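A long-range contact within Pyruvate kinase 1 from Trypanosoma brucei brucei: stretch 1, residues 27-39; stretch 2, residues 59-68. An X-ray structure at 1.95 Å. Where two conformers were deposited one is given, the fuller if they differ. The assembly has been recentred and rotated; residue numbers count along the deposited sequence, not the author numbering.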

# COMPACT_ATOMS: atom_id res chain seq x y z
N THR A 27 19.58 36.81 -2.37
CA THR A 27 19.38 38.20 -2.74
C THR A 27 20.64 39.04 -2.54
O THR A 27 21.28 38.97 -1.49
N ILE A 28 20.99 39.82 -3.56
CA ILE A 28 22.19 40.64 -3.52
C ILE A 28 21.84 42.05 -3.00
O ILE A 28 20.76 42.58 -3.27
N GLY A 29 22.72 42.60 -2.17
CA GLY A 29 22.51 43.95 -1.62
C GLY A 29 23.85 44.47 -1.13
O GLY A 29 24.88 43.89 -1.45
N PRO A 30 23.83 45.56 -0.34
CA PRO A 30 25.09 46.18 0.08
C PRO A 30 26.04 45.20 0.78
O PRO A 30 27.24 45.36 0.68
N SER A 31 25.52 44.18 1.46
CA SER A 31 26.41 43.20 2.11
C SER A 31 27.18 42.36 1.10
O SER A 31 28.16 41.70 1.47
N THR A 32 26.60 42.19 -0.09
CA THR A 32 27.05 41.12 -0.98
C THR A 32 27.40 41.53 -2.43
O THR A 32 27.66 40.66 -3.27
N GLN A 33 27.33 42.81 -2.75
CA GLN A 33 27.40 43.21 -4.17
C GLN A 33 28.81 43.15 -4.80
O GLN A 33 28.94 43.10 -6.02
N SER A 34 29.85 43.26 -3.98
CA SER A 34 31.19 43.35 -4.52
C SER A 34 31.58 42.01 -5.17
O SER A 34 31.06 40.95 -4.80
N VAL A 35 32.50 42.06 -6.13
CA VAL A 35 32.94 40.83 -6.77
C VAL A 35 33.51 39.85 -5.73
O VAL A 35 33.26 38.64 -5.80
N GLU A 36 34.27 40.36 -4.78
CA GLU A 36 34.83 39.48 -3.78
C GLU A 36 33.73 38.88 -2.89
O GLU A 36 33.78 37.68 -2.59
N ALA A 37 32.73 39.67 -2.52
CA ALA A 37 31.65 39.14 -1.70
C ALA A 37 30.90 38.06 -2.48
O ALA A 37 30.46 37.06 -1.90
N LEU A 38 30.69 38.31 -3.77
CA LEU A 38 29.94 37.36 -4.59
C LEU A 38 30.69 36.05 -4.76
O LEU A 38 30.09 34.99 -4.77
N LYS A 39 32.01 36.13 -4.93
CA LYS A 39 32.81 34.90 -5.02
C LYS A 39 32.65 34.06 -3.77
O LYS A 39 32.43 32.85 -3.85
N GLU A 59 21.03 51.34 -12.58
CA GLU A 59 22.47 51.41 -12.42
C GLU A 59 22.97 50.50 -11.29
O GLU A 59 24.00 49.81 -11.43
N TYR A 60 22.27 50.51 -10.16
CA TYR A 60 22.61 49.62 -9.05
C TYR A 60 22.59 48.14 -9.49
O TYR A 60 23.54 47.37 -9.25
N HIS A 61 21.52 47.75 -10.16
CA HIS A 61 21.36 46.36 -10.55
C HIS A 61 22.26 45.98 -11.67
O HIS A 61 22.69 44.84 -11.76
N GLN A 62 22.65 46.95 -12.51
CA GLN A 62 23.66 46.67 -13.52
C GLN A 62 24.98 46.25 -12.87
O GLN A 62 25.67 45.36 -13.37
N THR A 63 25.36 46.95 -11.81
CA THR A 63 26.56 46.58 -11.04
C THR A 63 26.48 45.12 -10.54
O THR A 63 27.46 44.36 -10.63
N THR A 64 25.32 44.74 -10.01
CA THR A 64 25.11 43.36 -9.56
C THR A 64 25.31 42.38 -10.71
O THR A 64 26.07 41.44 -10.61
N ILE A 65 24.65 42.65 -11.83
CA ILE A 65 24.80 41.82 -13.01
C ILE A 65 26.27 41.68 -13.42
O ILE A 65 26.79 40.54 -13.57
N ASN A 66 26.96 42.81 -13.54
CA ASN A 66 28.36 42.77 -13.97
C ASN A 66 29.23 42.03 -12.97
O ASN A 66 30.14 41.27 -13.36
N ASN A 67 29.01 42.30 -11.69
CA ASN A 67 29.82 41.68 -10.66
C ASN A 67 29.57 40.18 -10.54
O ASN A 67 30.51 39.40 -10.29
N VAL A 68 28.31 39.77 -10.71
CA VAL A 68 27.96 38.33 -10.64
C VAL A 68 28.66 37.59 -11.77
O VAL A 68 29.33 36.58 -11.55

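A loop leading into a helix can dock against a second helix through one extended amide side chain and one reciprocal amide, with apolar contacts beside them, and residues 27-39 and 59-68 of this pyruvate kinase illustrate the pattern, burying 502 Å² in all. Gln33 is the centrepiece. Its CA-to-CB bond points toward the helix, and chi1 and chi2 are both t, so the chain is stretched out and delivers its amide to the helix surface. There NE2 donates to Thr64 OG1 at 2.8 Å in a nearly straight hydrogen bond; Thr64, chi1 m, has its CA-to-CB bond sideways to the loop. The same NE2 lies 2.9 Å from Tyr60 O and over one face of the Tyr60 ring, while the Gln33 CD atom rests 3.7 Å from Thr63 CG2.

The other end of the amide is served by solvent. A water donates to Gln33 OE1 at 3.0 Å and also bonds to Tyr60 OH at 2.7 Å, tying the two side chains together. Tyr60, with chi1 t, starts sideways, but its ring reaches back to the loop, where OH packs 3.2 Å from Gly29 C and 3.6 Å from Pro30 CD.

Asn67 returns the favour: pointing toward the loop with chi1 m, it donates from ND2 to Gln33 O at 2.8 Å, satisfying a backbone carbonyl just before the helix that Ser34 caps through its OG, 3.0 Å from Ala37 N.

Van der Waals packing accompanies these bonds. Val35 (t), sideways, packs CG2 on the Asn67 amide, 3.6 Å from Asn67 CG. Leu38 (m, t) points in, placing CD1 3.5 Å from Asn67 CB and 3.8 Å from Val68 CG2. Ile28 (m, m) also points in, its CG2 meeting Thr64 CG2 at 3.7 Å.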

# COMPACT_ATOMS: atom_id res chain seq x y z
CB THR A 27 18.24 38.82 -1.93
OG1 THR A 27 17.11 37.96 -2.01
CG2 THR A 27 17.85 40.23 -2.50
CB ILE A 28 22.86 40.73 -4.90
CG1 ILE A 28 23.07 39.31 -5.47
CG2 ILE A 28 24.19 41.49 -4.80
CD1 ILE A 28 23.72 38.32 -4.49
CB PRO A 30 24.65 47.30 1.04
CG PRO A 30 23.19 47.09 1.29
CD PRO A 30 22.65 46.28 0.15
CB SER A 31 25.63 42.28 3.03
OG SER A 31 25.23 42.95 4.19
CB THR A 32 26.04 39.94 -1.01
OG1 THR A 32 24.70 40.46 -1.04
CG2 THR A 32 26.20 39.09 0.29
CB GLN A 33 26.76 44.57 -4.42
CG GLN A 33 26.45 44.81 -5.89
CD GLN A 33 25.94 46.22 -6.16
OE1 GLN A 33 26.50 47.19 -5.68
NE2 GLN A 33 24.82 46.31 -6.86
CB SER A 34 32.20 43.73 -3.43
OG SER A 34 32.41 42.65 -2.53
CB VAL A 35 33.97 41.12 -7.87
CG1 VAL A 35 34.58 39.83 -8.39
CG2 VAL A 35 33.32 41.92 -9.00
CB GLU A 36 35.91 40.18 -2.97
CG GLU A 36 37.14 39.32 -2.72
CD GLU A 36 37.85 38.90 -4.01
OE1 GLU A 36 38.24 37.72 -4.12
OE2 GLU A 36 38.04 39.75 -4.90
CB ALA A 37 30.69 40.24 -1.25
CB LEU A 38 29.60 37.96 -5.96
CG LEU A 38 28.49 39.04 -5.91
CD1 LEU A 38 28.45 39.88 -7.18
CD2 LEU A 38 27.13 38.43 -5.60
CB LYS A 39 34.29 35.22 -5.28
CG LYS A 39 34.58 35.57 -6.73
CD LYS A 39 36.08 35.48 -7.05
CE LYS A 39 36.88 36.32 -6.11
NZ LYS A 39 38.35 36.24 -6.42
CB GLU A 59 22.90 52.87 -12.17
CG GLU A 59 24.30 53.02 -11.60
CD GLU A 59 24.66 54.48 -11.34
OE1 GLU A 59 25.67 54.95 -11.89
OE2 GLU A 59 23.92 55.17 -10.58
CB TYR A 60 21.66 49.86 -7.87
CG TYR A 60 22.01 49.04 -6.63
CD1 TYR A 60 23.03 49.45 -5.77
CD2 TYR A 60 21.40 47.79 -6.39
CE1 TYR A 60 23.37 48.71 -4.65
CE2 TYR A 60 21.78 47.01 -5.30
CZ TYR A 60 22.77 47.47 -4.43
OH TYR A 60 23.18 46.69 -3.39
CB HIS A 61 19.91 46.06 -10.91
CG HIS A 61 18.98 46.19 -9.74
ND1 HIS A 61 19.14 45.47 -8.61
CD2 HIS A 61 17.96 47.10 -9.49
CE1 HIS A 61 18.21 45.85 -7.71
NE2 HIS A 61 17.47 46.82 -8.25
CB GLN A 62 23.90 47.90 -14.43
CG GLN A 62 24.90 47.61 -15.55
CD GLN A 62 24.33 46.70 -16.62
OE1 GLN A 62 23.33 47.03 -17.25
NE2 GLN A 62 24.90 45.49 -16.76
CB THR A 63 26.78 47.56 -9.86
OG1 THR A 63 26.97 48.88 -10.39
CG2 THR A 63 28.01 47.19 -9.04
CB THR A 64 23.70 43.16 -8.95
OG1 THR A 64 23.54 44.05 -7.83
CG2 THR A 64 23.51 41.65 -8.47
CB ILE A 65 23.96 42.35 -14.18
CG1 ILE A 65 22.47 42.09 -13.91
CG2 ILE A 65 24.38 41.67 -15.51
CD1 ILE A 65 21.55 42.78 -14.88
CB ASN A 66 28.91 44.19 -14.19
CG ASN A 66 28.23 44.90 -15.35
OD1 ASN A 66 27.52 44.28 -16.14
ND2 ASN A 66 28.38 46.21 -15.41
CB ASN A 67 29.63 42.39 -9.29
CG ASN A 67 30.28 43.77 -9.27
OD1 ASN A 67 30.83 44.19 -10.26
ND2 ASN A 67 30.14 44.50 -8.17
CB VAL A 68 26.43 38.09 -10.75
CG1 VAL A 68 26.15 36.61 -11.06
CG2 VAL A 68 25.71 38.50 -9.47
O HOH W 1 25.73 47.49 -2.79